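Autophagy protein 5 (Saccharomyces cerevisiae, PDB 2DYO) takes part in autophagic vesicle formation and cytoplasm-to-vacuole transport, and is required for selective autophagy of the nucleus and of mitochondria. Local coordinates at residues Ile84-Pro89 and Thr141-Phe146; Glu45-Asn50 and Arg274-Phe279; Glu72-Phe77 and Ile133-Ser138; Pro204-Thr209 and Phe216-Pro221. All blocks are in the same frame, centred on the assembly; numbering follows the deposited sequence.

Interaction 1. Residues Ile84-Pro89 and Thr141-Phe146; sequences IPWNYP and TQAEKF
N87 meets F146 where the loop after strand 82-84 passes the first turn of helix 142-159; the nearest CA atoms, those of N87 and A143, are 7.7 Å apart, so side chains must bridge the gap. W86 does most of this work. Its six-membered ring turns an edge toward the face of F146 in an edge-to-face pair, with centroids 5.7 Å apart and planes at 69°, while its CH2 atom lies 4.0 Å from F146 CB. The same rim passes A143, where W86 CZ3 comes within 4.3 Å of A143 CB. Q142 runs out extended beyond CG to reach the indole, and its NE2 stops 3.5 Å from W86 CZ2, the amide plane turned 49° from the ring. N87 supplies a CH-pi contact: its CB sits over the F146 face, 3.9 Å from the ring centroid. That phenyl ring also packs on Y47. The Q142 amide is engaged outside the contact, OE1 accepting from A137 N and NE2 giving a hydrogen bond to P135 O, which pins the group beside the indole. No hydrogen bond links the two segments, so the helical bundle region meets the UblA loop here through aromatic and van der Waals contact.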
loop_
_atom_site.group_PDB
_atom_site.type_symbol
_atom_site.label_atom_id
_atom_site.label_comp_id
_atom_site.label_asym_id
_atom_site.label_seq_id
_atom_site.Cartn_x
_atom_site.Cartn_y
_atom_site.Cartn_z
ATOM N N ILE A 84 -10.752 6.502 -4.060
ATOM C CA ILE A 84 -9.741 5.543 -3.633
ATOM C C ILE A 84 -9.029 6.099 -2.391
ATOM O O ILE A 84 -8.458 7.188 -2.426
ATOM C CB ILE A 84 -8.740 5.268 -4.794
ATOM C CG1 ILE A 84 -7.650 4.301 -4.345
ATOM C CG2 ILE A 84 -8.142 6.565 -5.294
ATOM C CD1 ILE A 84 -6.671 3.943 -5.459
ATOM N N PRO A 85 -9.059 5.345 -1.273
ATOM C CA PRO A 85 -8.443 5.719 0.012
ATOM C C PRO A 85 -6.925 5.853 -0.039
ATOM O O PRO A 85 -6.234 4.925 -0.452
ATOM C CB PRO A 85 -8.859 4.582 0.956
ATOM C CG PRO A 85 -9.963 3.858 0.223
ATOM C CD PRO A 85 -9.571 3.968 -1.214
ATOM N N TRP A 86 -6.392 6.990 0.399
ATOM C CA TRP A 86 -4.942 7.146 0.379
ATOM C C TRP A 86 -4.272 6.398 1.530
ATOM O O TRP A 86 -3.081 6.102 1.464
ATOM C CB TRP A 86 -4.531 8.631 0.440
ATOM C CG TRP A 86 -4.849 9.315 1.739
ATOM C CD1 TRP A 86 -5.911 10.138 1.994
ATOM C CD2 TRP A 86 -4.138 9.184 2.979
ATOM N NE1 TRP A 86 -5.912 10.522 3.318
ATOM C CE2 TRP A 86 -4.836 9.951 3.944
ATOM C CE3 TRP A 86 -2.983 8.491 3.370
ATOM C CZ2 TRP A 86 -4.416 10.042 5.277
ATOM C CZ3 TRP A 86 -2.565 8.582 4.698
ATOM C CH2 TRP A 86 -3.283 9.353 5.634
ATOM N N ASN A 87 -5.035 6.079 2.574
ATOM C CA ASN A 87 -4.467 5.419 3.747
ATOM C C ASN A 87 -4.210 3.910 3.689
ATOM O O ASN A 87 -4.238 3.230 4.712
ATOM C CB ASN A 87 -5.295 5.762 5.002
ATOM C CG ASN A 87 -6.770 5.441 4.849
ATOM O OD1 ASN A 87 -7.311 4.588 5.560
ATOM N ND2 ASN A 87 -7.431 6.128 3.933
ATOM N N TYR A 88 -3.974 3.390 2.492
ATOM C CA TYR A 88 -3.634 1.978 2.324
ATOM C C TYR A 88 -2.389 1.992 1.466
ATOM O O TYR A 88 -2.236 2.875 0.628
ATOM C CB TYR A 88 -4.736 1.205 1.587
ATOM C CG TYR A 88 -5.958 0.973 2.429
ATOM C CD1 TYR A 88 -6.974 1.922 2.490
ATOM C CD2 TYR A 88 -6.079 -0.177 3.207
ATOM C CE1 TYR A 88 -8.087 1.734 3.310
ATOM C CE2 TYR A 88 -7.183 -0.375 4.033
ATOM C CZ TYR A 88 -8.183 0.587 4.077
ATOM O OH TYR A 88 -9.272 0.396 4.892
ATOM N N PRO A 89 -1.478 1.025 1.660
ATOM C CA PRO A 89 -0.277 1.039 0.820
ATOM C C PRO A 89 -0.690 1.026 -0.645
ATOM O O PRO A 89 -1.686 0.405 -1.006
ATOM C CB PRO A 89 0.445 -0.251 1.215
ATOM C CG PRO A 89 0.038 -0.443 2.654
ATOM C CD PRO A 89 -1.440 -0.086 2.629
ATOM N N THR A 141 2.004 16.276 8.392
ATOM C CA THR A 141 2.338 15.118 9.216
ATOM C C THR A 141 1.184 14.117 9.188
ATOM O O THR A 141 1.194 13.129 9.917
ATOM C CB THR A 141 2.581 15.506 10.687
ATOM O OG1 THR A 141 1.408 16.141 11.208
ATOM C CG2 THR A 141 3.773 16.445 10.813
ATOM N N GLN A 142 0.189 14.383 8.343
ATOM C CA GLN A 142 -0.980 13.512 8.227
ATOM C C GLN A 142 -0.649 12.033 8.010
ATOM O O GLN A 142 -1.169 11.161 8.716
ATOM C CB GLN A 142 -1.894 13.986 7.088
ATOM C CG GLN A 142 -3.047 13.026 6.808
ATOM C CD GLN A 142 -3.924 13.463 5.648
ATOM O OE1 GLN A 142 -3.431 13.861 4.591
ATOM N NE2 GLN A 142 -5.232 13.372 5.836
ATOM N N ALA A 143 0.196 11.748 7.024
ATOM C CA ALA A 143 0.566 10.364 6.721
ATOM C C ALA A 143 1.372 9.740 7.858
ATOM O O ALA A 143 1.062 8.640 8.321
ATOM C CB ALA A 143 1.361 10.309 5.423
ATOM N N GLU A 144 2.407 10.440 8.308
ATOM C CA GLU A 144 3.232 9.931 9.399
ATOM C C GLU A 144 2.405 9.608 10.639
ATOM O O GLU A 144 2.584 8.550 11.251
ATOM C CB GLU A 144 4.331 10.938 9.753
ATOM C CG GLU A 144 5.100 10.585 11.017
ATOM C CD GLU A 144 6.293 11.496 11.253
ATOM O OE1 GLU A 144 6.219 12.687 10.871
ATOM O OE2 GLU A 144 7.297 11.019 11.832
ATOM N N LYS A 145 1.500 10.508 11.015
ATOM C CA LYS A 145 0.664 10.283 12.191
ATOM C C LYS A 145 -0.185 9.026 12.033
ATOM O O LYS A 145 -0.261 8.199 12.942
ATOM C CB LYS A 145 -0.255 11.484 12.453
ATOM C CG LYS A 145 0.448 12.697 13.057
ATOM C CD LYS A 145 0.952 12.403 14.464
ATOM C CE LYS A 145 1.606 13.630 15.089
ATOM N NZ LYS A 145 2.134 13.318 16.449
ATOM N N PHE A 146 -0.827 8.887 10.879
ATOM C CA PHE A 146 -1.670 7.729 10.611
ATOM C C PHE A 146 -0.842 6.446 10.583
ATOM O O PHE A 146 -1.222 5.428 11.160
ATOM C CB PHE A 146 -2.377 7.880 9.263
ATOM C CG PHE A 146 -3.291 6.735 8.933
ATOM C CD1 PHE A 146 -4.603 6.718 9.397
ATOM C CD2 PHE A 146 -2.823 5.639 8.212
ATOM C CE1 PHE A 146 -5.433 5.630 9.152
ATOM C CE2 PHE A 146 -3.651 4.546 7.962
ATOM C CZ PHE A 146 -4.951 4.541 8.433
#

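Interaction 2. Residues Glu45-Asn50 and Arg274-Phe279; sequences ETYLVN and RSFDGF
F276 drives its ring between E45, T46 and Y47 in close packing. One face of the phenyl lies over backbone atoms of E45 and T46, with F276 CE2 3.3 Å from T46 N, while its CZ stands 3.5 Å above the centre of the Y47 ring, F276 edge toward Y47 face, planes at 63°. E45 curls back, bent at chi2 (-74°), and F276 N donates to E45 OE2 at 2.8 Å, from above the carboxylate plane. An alanine in place of F276 would probably open a gap beneath T46 and leave that face of Y47 without the phenyl edge. Beyond the ring, water mediates a looser contact: one molecule joins E45 OE2 to S275 OG, another Y47 OH to D277 OD1, which also bonds Y281 OH. E45 OE1 has a further partner in Q256 NE2. UblA loop and UblB turn thus meet through a buried edge-to-face aromatic pair, beside a carboxylate whose charge several donors probably ease.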
loop_
_atom_site.group_PDB
_atom_site.type_symbol
_atom_site.label_atom_id
_atom_site.label_comp_id
_atom_site.label_asym_id
_atom_site.label_seq_id
_atom_site.Cartn_x
_atom_site.Cartn_y
_atom_site.Cartn_z
ATOM N N GLU A 45 5.226 0.000 -1.457
ATOM C CA GLU A 45 5.240 0.258 -0.022
ATOM C C GLU A 45 5.343 1.737 0.352
ATOM O O GLU A 45 6.374 2.192 0.862
ATOM C CB GLU A 45 6.390 -0.505 0.639
ATOM C CG GLU A 45 6.380 -2.014 0.408
ATOM C CD GLU A 45 5.323 -2.753 1.214
ATOM O OE1 GLU A 45 5.437 -3.991 1.301
ATOM O OE2 GLU A 45 4.382 -2.118 1.750
ATOM N N THR A 46 4.272 2.480 0.097
ATOM C CA THR A 46 4.222 3.893 0.456
ATOM C C THR A 46 2.779 4.347 0.321
ATOM O O THR A 46 1.899 3.527 0.066
ATOM C CB THR A 46 5.140 4.757 -0.455
ATOM O OG1 THR A 46 5.265 6.072 0.108
ATOM C CG2 THR A 46 4.560 4.872 -1.868
ATOM N N TYR A 47 2.529 5.641 0.507
ATOM C CA TYR A 47 1.178 6.179 0.377
ATOM C C TYR A 47 1.147 7.194 -0.766
ATOM O O TYR A 47 2.124 7.917 -0.988
ATOM C CB TYR A 47 0.735 6.913 1.648
ATOM C CG TYR A 47 0.555 6.051 2.880
ATOM C CD1 TYR A 47 -0.288 4.937 2.871
ATOM C CD2 TYR A 47 1.173 6.398 4.078
ATOM C CE1 TYR A 47 -0.511 4.198 4.038
ATOM C CE2 TYR A 47 0.959 5.671 5.239
ATOM C CZ TYR A 47 0.118 4.579 5.219
ATOM O OH TYR A 47 -0.103 3.891 6.390
ATOM N N LEU A 48 0.018 7.273 -1.462
ATOM C CA LEU A 48 -0.123 8.221 -2.563
ATOM C C LEU A 48 0.035 9.655 -2.070
ATOM O O LEU A 48 0.513 10.525 -2.783
ATOM C CB LEU A 48 -1.500 8.061 -3.230
ATOM C CG LEU A 48 -1.743 6.786 -4.050
ATOM C CD1 LEU A 48 -3.216 6.722 -4.455
ATOM C CD2 LEU A 48 -0.852 6.779 -5.275
ATOM N N VAL A 49 -0.391 9.886 -0.836
ATOM C CA VAL A 49 -0.323 11.203 -0.226
ATOM C C VAL A 49 1.106 11.741 -0.082
ATOM O O VAL A 49 1.315 12.949 0.071
ATOM C CB VAL A 49 -1.061 11.180 1.117
ATOM C CG1 VAL A 49 -0.104 10.956 2.263
ATOM C CG2 VAL A 49 -1.899 12.435 1.265
ATOM N N ASN A 50 2.096 10.858 -0.155
ATOM C CA ASN A 50 3.486 11.295 -0.071
ATOM C C ASN A 50 3.902 12.057 -1.335
ATOM O O ASN A 50 5.023 12.577 -1.422
ATOM C CB ASN A 50 4.404 10.091 0.136
ATOM C CG ASN A 50 4.299 9.538 1.539
ATOM O OD1 ASN A 50 4.748 8.430 1.834
ATOM N ND2 ASN A 50 3.717 10.332 2.427
ATOM N N ARG A 274 4.217 -9.009 4.988
ATOM C CA ARG A 274 3.441 -7.904 5.557
ATOM C C ARG A 274 3.852 -6.614 4.853
ATOM O O ARG A 274 4.972 -6.506 4.351
ATOM C CB ARG A 274 3.694 -7.763 7.061
ATOM C CG ARG A 274 5.108 -7.325 7.422
ATOM C CD ARG A 274 5.240 -7.124 8.922
ATOM N NE ARG A 274 6.618 -6.825 9.309
ATOM C CZ ARG A 274 7.023 -6.648 10.562
ATOM N NH1 ARG A 274 6.157 -6.737 11.560
ATOM N NH2 ARG A 274 8.299 -6.390 10.816
ATOM N N SER A 275 2.943 -5.645 4.812
ATOM C CA SER A 275 3.211 -4.368 4.168
ATOM C C SER A 275 3.986 -3.422 5.092
ATOM O O SER A 275 4.212 -3.737 6.264
ATOM C CB SER A 275 1.897 -3.731 3.719
ATOM O OG SER A 275 1.225 -4.579 2.793
ATOM N N PHE A 276 4.369 -2.259 4.565
ATOM C CA PHE A 276 5.167 -1.291 5.318
ATOM C C PHE A 276 4.481 -0.610 6.505
ATOM O O PHE A 276 5.130 0.125 7.248
ATOM C CB PHE A 276 5.740 -0.228 4.364
ATOM C CG PHE A 276 4.806 0.916 4.089
ATOM C CD1 PHE A 276 5.014 2.159 4.687
ATOM C CD2 PHE A 276 3.719 0.757 3.233
ATOM C CE1 PHE A 276 4.147 3.232 4.438
ATOM C CE2 PHE A 276 2.844 1.821 2.974
ATOM C CZ PHE A 276 3.058 3.063 3.578
ATOM N N ASP A 277 3.183 -0.844 6.684
ATOM C CA ASP A 277 2.476 -0.258 7.820
ATOM C C ASP A 277 2.327 -1.303 8.924
ATOM O O ASP A 277 1.647 -1.072 9.922
ATOM C CB ASP A 277 1.097 0.270 7.411
ATOM C CG ASP A 277 0.164 -0.822 6.921
ATOM O OD1 ASP A 277 -1.024 -0.505 6.706
ATOM O OD2 ASP A 277 0.605 -1.981 6.743
ATOM N N GLY A 278 2.972 -2.455 8.734
ATOM C CA GLY A 278 2.922 -3.511 9.732
ATOM C C GLY A 278 1.815 -4.538 9.578
ATOM O O GLY A 278 1.848 -5.591 10.219
ATOM N N PHE A 279 0.832 -4.243 8.736
ATOM C CA PHE A 279 -0.273 -5.168 8.516
ATOM C C PHE A 279 -0.063 -6.049 7.292
ATOM O O PHE A 279 0.509 -5.613 6.286
ATOM C CB PHE A 279 -1.599 -4.415 8.329
ATOM C CG PHE A 279 -2.271 -4.024 9.614
ATOM C CD1 PHE A 279 -1.997 -2.804 10.221
ATOM C CD2 PHE A 279 -3.186 -4.880 10.219
ATOM C CE1 PHE A 279 -2.628 -2.440 11.415
ATOM C CE2 PHE A 279 -3.820 -4.526 11.410
ATOM C CZ PHE A 279 -3.539 -3.304 12.008
HETATM O O HOH W 1 2.007 -3.162 0.592
HETATM O O HOH W 2 7.146 -4.463 3.270
HETATM O O HOH W 3 -1.778 1.911 5.966
#

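Interaction 3. Residues Glu72-Phe77 and Ile133-Ser138; sequences EKYFWF and IIPIAS
Strand 74-79 of the ubiquitin-like UblA sheet meets the loop that leads to helix 142-159 through F75 and I136. The touching parts of loop and strand run 101° apart. I136 N gives F75 O a nearly straight hydrogen bond of 2.7 Å (178° at the hydrogen). A water extends this link, accepting from F75 N and donating to I136 O. Y74 and W76 bond through their backbones to the middle strand 118-126, theirs being an inner strand of the beta-grasp sheet, while the F75 peptide groups serve the crossing loop. I136 reaches along the strand: its CD1, anti to CA (chi2 163°), lies 3.6 Å from W76 CA and over the face of the F77 ring, 3.8 Å from the centroid. An alanine in place of F77 would probably leave I136 CD1 without its aromatic floor and open a gap toward L48 and M52. I133 CG2, buried, touches W76 CB at 3.8 Å, whereas at the exposed end P135 CB packs 3.5 Å from Y74 CD2.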
loop_
_atom_site.group_PDB
_atom_site.type_symbol
_atom_site.label_atom_id
_atom_site.label_comp_id
_atom_site.label_asym_id
_atom_site.label_seq_id
_atom_site.Cartn_x
_atom_site.Cartn_y
_atom_site.Cartn_z
ATOM N N GLU A 72 -13.008 26.055 0.961
ATOM C CA GLU A 72 -13.604 25.132 1.921
ATOM C C GLU A 72 -13.945 23.794 1.263
ATOM O O GLU A 72 -14.850 23.083 1.706
ATOM C CB GLU A 72 -14.854 25.750 2.530
ATOM N N LYS A 73 -13.212 23.461 0.203
ATOM C CA LYS A 73 -13.413 22.212 -0.527
ATOM C C LYS A 73 -12.503 21.128 0.052
ATOM O O LYS A 73 -11.531 21.426 0.744
ATOM C CB LYS A 73 -13.062 22.399 -2.006
ATOM C CG LYS A 73 -13.864 23.459 -2.745
ATOM C CD LYS A 73 -15.082 22.870 -3.438
ATOM C CE LYS A 73 -15.756 23.910 -4.320
ATOM N NZ LYS A 73 -16.900 23.346 -5.091
ATOM N N TYR A 74 -12.824 19.872 -0.235
ATOM C CA TYR A 74 -12.005 18.758 0.227
ATOM C C TYR A 74 -11.312 18.137 -0.983
ATOM O O TYR A 74 -11.813 18.223 -2.104
ATOM C CB TYR A 74 -12.863 17.704 0.932
ATOM C CG TYR A 74 -13.334 18.109 2.312
ATOM C CD1 TYR A 74 -14.565 18.738 2.498
ATOM C CD2 TYR A 74 -12.544 17.864 3.434
ATOM C CE1 TYR A 74 -14.999 19.108 3.774
ATOM C CE2 TYR A 74 -12.963 18.229 4.707
ATOM C CZ TYR A 74 -14.191 18.848 4.873
ATOM O OH TYR A 74 -14.604 19.201 6.138
ATOM N N PHE A 75 -10.160 17.516 -0.754
ATOM C CA PHE A 75 -9.400 16.887 -1.832
ATOM C C PHE A 75 -9.209 15.398 -1.568
ATOM O O PHE A 75 -8.927 14.993 -0.440
ATOM C CB PHE A 75 -8.025 17.545 -1.957
ATOM C CG PHE A 75 -8.073 19.036 -2.139
ATOM C CD1 PHE A 75 -7.089 19.843 -1.577
ATOM C CD2 PHE A 75 -9.088 19.635 -2.878
ATOM C CE1 PHE A 75 -7.113 21.224 -1.745
ATOM C CE2 PHE A 75 -9.121 21.017 -3.054
ATOM C CZ PHE A 75 -8.131 21.812 -2.485
ATOM N N TRP A 76 -9.360 14.590 -2.613
ATOM C CA TRP A 76 -9.180 13.145 -2.495
ATOM C C TRP A 76 -8.859 12.533 -3.855
ATOM O O TRP A 76 -9.043 13.174 -4.897
ATOM C CB TRP A 76 -10.430 12.493 -1.882
ATOM C CG TRP A 76 -11.671 12.524 -2.730
ATOM C CD1 TRP A 76 -12.035 11.623 -3.688
ATOM C CD2 TRP A 76 -12.723 13.498 -2.678
ATOM N NE1 TRP A 76 -13.249 11.970 -4.232
ATOM C CE2 TRP A 76 -13.692 13.118 -3.631
ATOM C CE3 TRP A 76 -12.938 14.657 -1.918
ATOM C CZ2 TRP A 76 -14.864 13.854 -3.846
ATOM C CZ3 TRP A 76 -14.104 15.390 -2.132
ATOM C CH2 TRP A 76 -15.050 14.984 -3.090
ATOM N N PHE A 77 -8.360 11.301 -3.844
ATOM C CA PHE A 77 -8.009 10.619 -5.081
ATOM C C PHE A 77 -9.128 9.746 -5.605
ATOM O O PHE A 77 -9.957 9.242 -4.846
ATOM C CB PHE A 77 -6.775 9.738 -4.893
ATOM C CG PHE A 77 -5.533 10.493 -4.532
ATOM C CD1 PHE A 77 -5.007 10.412 -3.247
ATOM C CD2 PHE A 77 -4.864 11.255 -5.485
ATOM C CE1 PHE A 77 -3.832 11.075 -2.915
ATOM C CE2 PHE A 77 -3.683 11.923 -5.162
ATOM C CZ PHE A 77 -3.168 11.829 -3.873
ATOM N N ILE A 133 -14.061 8.182 3.211
ATOM C CA ILE A 133 -12.849 8.762 2.650
ATOM C C ILE A 133 -12.232 9.835 3.547
ATOM O O ILE A 133 -12.892 10.807 3.921
ATOM C CB ILE A 133 -13.113 9.384 1.259
ATOM C CG1 ILE A 133 -13.418 8.280 0.242
ATOM C CG2 ILE A 133 -11.913 10.220 0.821
ATOM C CD1 ILE A 133 -12.280 7.290 0.031
ATOM N N ILE A 134 -10.965 9.640 3.896
ATOM C CA ILE A 134 -10.236 10.604 4.706
ATOM C C ILE A 134 -9.647 11.583 3.699
ATOM O O ILE A 134 -8.840 11.192 2.859
ATOM C CB ILE A 134 -9.065 9.953 5.465
ATOM C CG1 ILE A 134 -9.581 8.832 6.369
ATOM C CG2 ILE A 134 -8.322 11.011 6.272
ATOM C CD1 ILE A 134 -8.464 8.082 7.079
ATOM N N PRO A 135 -10.038 12.863 3.773
ATOM C CA PRO A 135 -9.528 13.875 2.841
ATOM C C PRO A 135 -8.017 14.104 2.926
ATOM O O PRO A 135 -7.393 13.840 3.954
ATOM C CB PRO A 135 -10.333 15.122 3.216
ATOM C CG PRO A 135 -10.532 14.954 4.695
ATOM C CD PRO A 135 -10.879 13.480 4.816
ATOM N N ILE A 136 -7.435 14.583 1.830
ATOM C CA ILE A 136 -6.007 14.872 1.781
ATOM C C ILE A 136 -5.796 16.154 2.581
ATOM O O ILE A 136 -6.371 17.193 2.262
ATOM C CB ILE A 136 -5.541 15.075 0.327
ATOM C CG1 ILE A 136 -5.747 13.769 -0.450
ATOM C CG2 ILE A 136 -4.081 15.516 0.297
ATOM C CD1 ILE A 136 -5.724 13.923 -1.967
ATOM N N ALA A 137 -4.966 16.081 3.614
ATOM C CA ALA A 137 -4.736 17.231 4.477
ATOM C C ALA A 137 -3.654 18.215 4.057
ATOM O O ALA A 137 -2.836 17.951 3.174
ATOM C CB ALA A 137 -4.456 16.750 5.901
ATOM N N SER A 138 -3.688 19.367 4.719
ATOM C CA SER A 138 -2.726 20.440 4.522
ATOM C C SER A 138 -1.651 20.206 5.583
ATOM O O SER A 138 -0.524 20.694 5.474
ATOM C CB SER A 138 -3.401 21.801 4.734
ATOM O OG SER A 138 -4.111 21.844 5.967
HETATM O O HOH W 4 -8.936 17.868 1.872
#

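Interaction 4. Residues Pro204-Thr209 and Phe216-Pro221; sequences PLIIQT and FRISQP
I207 and S219 pair in the antiparallel beta hairpin of strands 205-208 and 218-219, at one edge of the ubiquitin-like UblB sheet. Each donates its N-H to the other's carbonyl, both bonds 2.8 Å from N to O. The next pair, Q208 with I218, is non-hydrogen-bonded and sends its side chains to the other face. Q208 can be followed outward: CB rests 3.8 Å from F216 CE1, CG is turned between the backbone N and the carbonyl carbon (chi1 70°), and the extended chain carries OE1 to the edge of the F216 ring, in its plane and 3.9 Å from CZ. NE2 at the tip bonds T283 OG1 in strand 280-286 and V92 O in helix 90-98 of the UblA range. Along the same face I206 CG2 meets I218 CD1 at 3.7 Å. Toward the connecting loop, T209 N bonds R217 O, and T209 OG1 accepts from R217 N at 2.9 Å. T209 O, buried without a polar partner, lies at the F216 ring edge, 3.4 Å from CE1.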
loop_
_atom_site.group_PDB
_atom_site.type_symbol
_atom_site.label_atom_id
_atom_site.label_comp_id
_atom_site.label_asym_id
_atom_site.label_seq_id
_atom_site.Cartn_x
_atom_site.Cartn_y
_atom_site.Cartn_z
ATOM N N PRO A 204 -1.670 -9.440 12.645
ATOM C CA PRO A 204 -2.283 -8.202 12.157
ATOM C C PRO A 204 -2.643 -8.492 10.701
ATOM O O PRO A 204 -1.808 -8.335 9.801
ATOM C CB PRO A 204 -1.149 -7.177 12.261
ATOM C CG PRO A 204 -0.234 -7.760 13.321
ATOM C CD PRO A 204 -0.249 -9.223 12.967
ATOM N N LEU A 205 -3.875 -8.933 10.485
ATOM C CA LEU A 205 -4.343 -9.288 9.153
ATOM C C LEU A 205 -5.574 -8.508 8.721
ATOM O O LEU A 205 -6.539 -8.377 9.473
ATOM C CB LEU A 205 -4.676 -10.783 9.111
ATOM C CG LEU A 205 -5.314 -11.328 7.826
ATOM C CD1 LEU A 205 -4.289 -11.312 6.692
ATOM C CD2 LEU A 205 -5.818 -12.764 8.070
ATOM N N ILE A 206 -5.526 -7.995 7.500
ATOM C CA ILE A 206 -6.641 -7.272 6.925
ATOM C C ILE A 206 -6.992 -8.035 5.655
ATOM O O ILE A 206 -6.109 -8.368 4.859
ATOM C CB ILE A 206 -6.265 -5.813 6.589
ATOM C CG1 ILE A 206 -6.134 -5.022 7.896
ATOM C CG2 ILE A 206 -7.322 -5.197 5.666
ATOM C CD1 ILE A 206 -5.677 -3.593 7.736
ATOM N N ILE A 207 -8.275 -8.342 5.492
ATOM C CA ILE A 207 -8.753 -9.085 4.326
ATOM C C ILE A 207 -9.702 -8.206 3.536
ATOM O O ILE A 207 -10.643 -7.654 4.094
ATOM C CB ILE A 207 -9.507 -10.360 4.749
ATOM C CG1 ILE A 207 -8.592 -11.249 5.598
ATOM C CG2 ILE A 207 -9.978 -11.115 3.510
ATOM C CD1 ILE A 207 -9.284 -12.481 6.184
ATOM N N GLN A 208 -9.453 -8.076 2.238
ATOM C CA GLN A 208 -10.295 -7.241 1.391
ATOM C C GLN A 208 -10.648 -7.942 0.089
ATOM O O GLN A 208 -9.987 -8.900 -0.305
ATOM C CB GLN A 208 -9.567 -5.930 1.057
ATOM C CG GLN A 208 -8.365 -6.115 0.112
ATOM C CD GLN A 208 -7.690 -4.800 -0.269
ATOM O OE1 GLN A 208 -8.074 -3.733 0.201
ATOM N NE2 GLN A 208 -6.681 -4.880 -1.126
ATOM N N THR A 209 -11.707 -7.467 -0.562
ATOM C CA THR A 209 -12.111 -8.000 -1.859
ATOM C C THR A 209 -11.765 -6.909 -2.874
ATOM O O THR A 209 -10.782 -6.192 -2.691
ATOM C CB THR A 209 -13.624 -8.317 -1.918
ATOM O OG1 THR A 209 -14.378 -7.162 -1.530
ATOM C CG2 THR A 209 -13.958 -9.494 -0.997
ATOM N N PHE A 216 -17.482 -4.331 -2.566
ATOM C CA PHE A 216 -16.247 -4.343 -1.790
ATOM C C PHE A 216 -16.453 -4.488 -0.284
ATOM O O PHE A 216 -17.379 -3.907 0.288
ATOM C CB PHE A 216 -15.461 -3.053 -2.050
ATOM C CG PHE A 216 -14.204 -2.925 -1.230
ATOM C CD1 PHE A 216 -13.058 -3.641 -1.569
ATOM C CD2 PHE A 216 -14.169 -2.088 -0.119
ATOM C CE1 PHE A 216 -11.891 -3.523 -0.809
ATOM C CE2 PHE A 216 -13.009 -1.963 0.647
ATOM C CZ PHE A 216 -11.868 -2.683 0.299
ATOM N N ARG A 217 -15.589 -5.271 0.354
ATOM C CA ARG A 217 -15.651 -5.431 1.799
ATOM C C ARG A 217 -14.256 -5.645 2.362
ATOM O O ARG A 217 -13.347 -6.100 1.666
ATOM C CB ARG A 217 -16.582 -6.575 2.208
ATOM C CG ARG A 217 -16.093 -7.958 1.890
ATOM C CD ARG A 217 -17.187 -8.759 1.212
ATOM N NE ARG A 217 -17.352 -10.070 1.825
ATOM C CZ ARG A 217 -18.041 -11.072 1.288
ATOM N NH1 ARG A 217 -18.129 -12.223 1.933
ATOM N NH2 ARG A 217 -18.636 -10.928 0.109
ATOM N N ILE A 218 -14.096 -5.289 3.627
ATOM C CA ILE A 218 -12.816 -5.387 4.302
ATOM C C ILE A 218 -13.057 -5.819 5.748
ATOM O O ILE A 218 -14.042 -5.419 6.372
ATOM C CB ILE A 218 -12.118 -4.018 4.241
ATOM C CG1 ILE A 218 -10.783 -4.043 4.985
ATOM C CG2 ILE A 218 -13.049 -2.957 4.791
ATOM C CD1 ILE A 218 -9.927 -2.823 4.684
ATOM N N SER A 219 -12.165 -6.648 6.271
ATOM C CA SER A 219 -12.305 -7.131 7.633
ATOM C C SER A 219 -10.937 -7.307 8.272
ATOM O O SER A 219 -9.925 -7.418 7.579
ATOM C CB SER A 219 -13.047 -8.468 7.633
ATOM O OG SER A 219 -12.299 -9.443 6.934
ATOM N N GLN A 220 -10.919 -7.329 9.598
ATOM C CA GLN A 220 -9.690 -7.497 10.354
ATOM C C GLN A 220 -10.005 -8.506 11.453
ATOM O O GLN A 220 -10.223 -8.146 12.605
ATOM C CB GLN A 220 -9.245 -6.153 10.947
ATOM C CG GLN A 220 -8.000 -6.223 11.824
ATOM C CD GLN A 220 -7.617 -4.875 12.420
ATOM O OE1 GLN A 220 -6.808 -4.799 13.346
ATOM N NE2 GLN A 220 -8.196 -3.805 11.890
ATOM N N PRO A 221 -10.045 -9.797 11.093
ATOM C CA PRO A 221 -10.343 -10.885 12.026
ATOM C C PRO A 221 -9.264 -11.093 13.076
ATOM O O PRO A 221 -8.078 -10.876 12.821
ATOM C CB PRO A 221 -10.494 -12.088 11.102
ATOM C CG PRO A 221 -9.457 -11.804 10.045
ATOM C CD PRO A 221 -9.677 -10.327 9.766
HETATM O O HOH W 5 -6.418 -9.073 11.880
#

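How the interactions relate
From the N terminus, residues 45-50 open interaction 2, the widest closure, which ends only at 274-279 and encloses the other three. Residues 72-77 begin interaction 3 and 84-89 begin interaction 1; the chain then returns at 133-138 to close the former and at 141-146 to close the latter, so these two cross. Interaction 4 follows in series as a short hairpin at 204-221. Interaction 3 ties strand 74-79 to the loop before helix 142-159, interaction 1 ties the UblA loop to the first turn of that helix, and interaction 2 joins UblA to UblB. Y47 touches the W86 backbone, L48 packs on F77, and F279 lies against P204 and I206, so interaction 2 touches each neighbour.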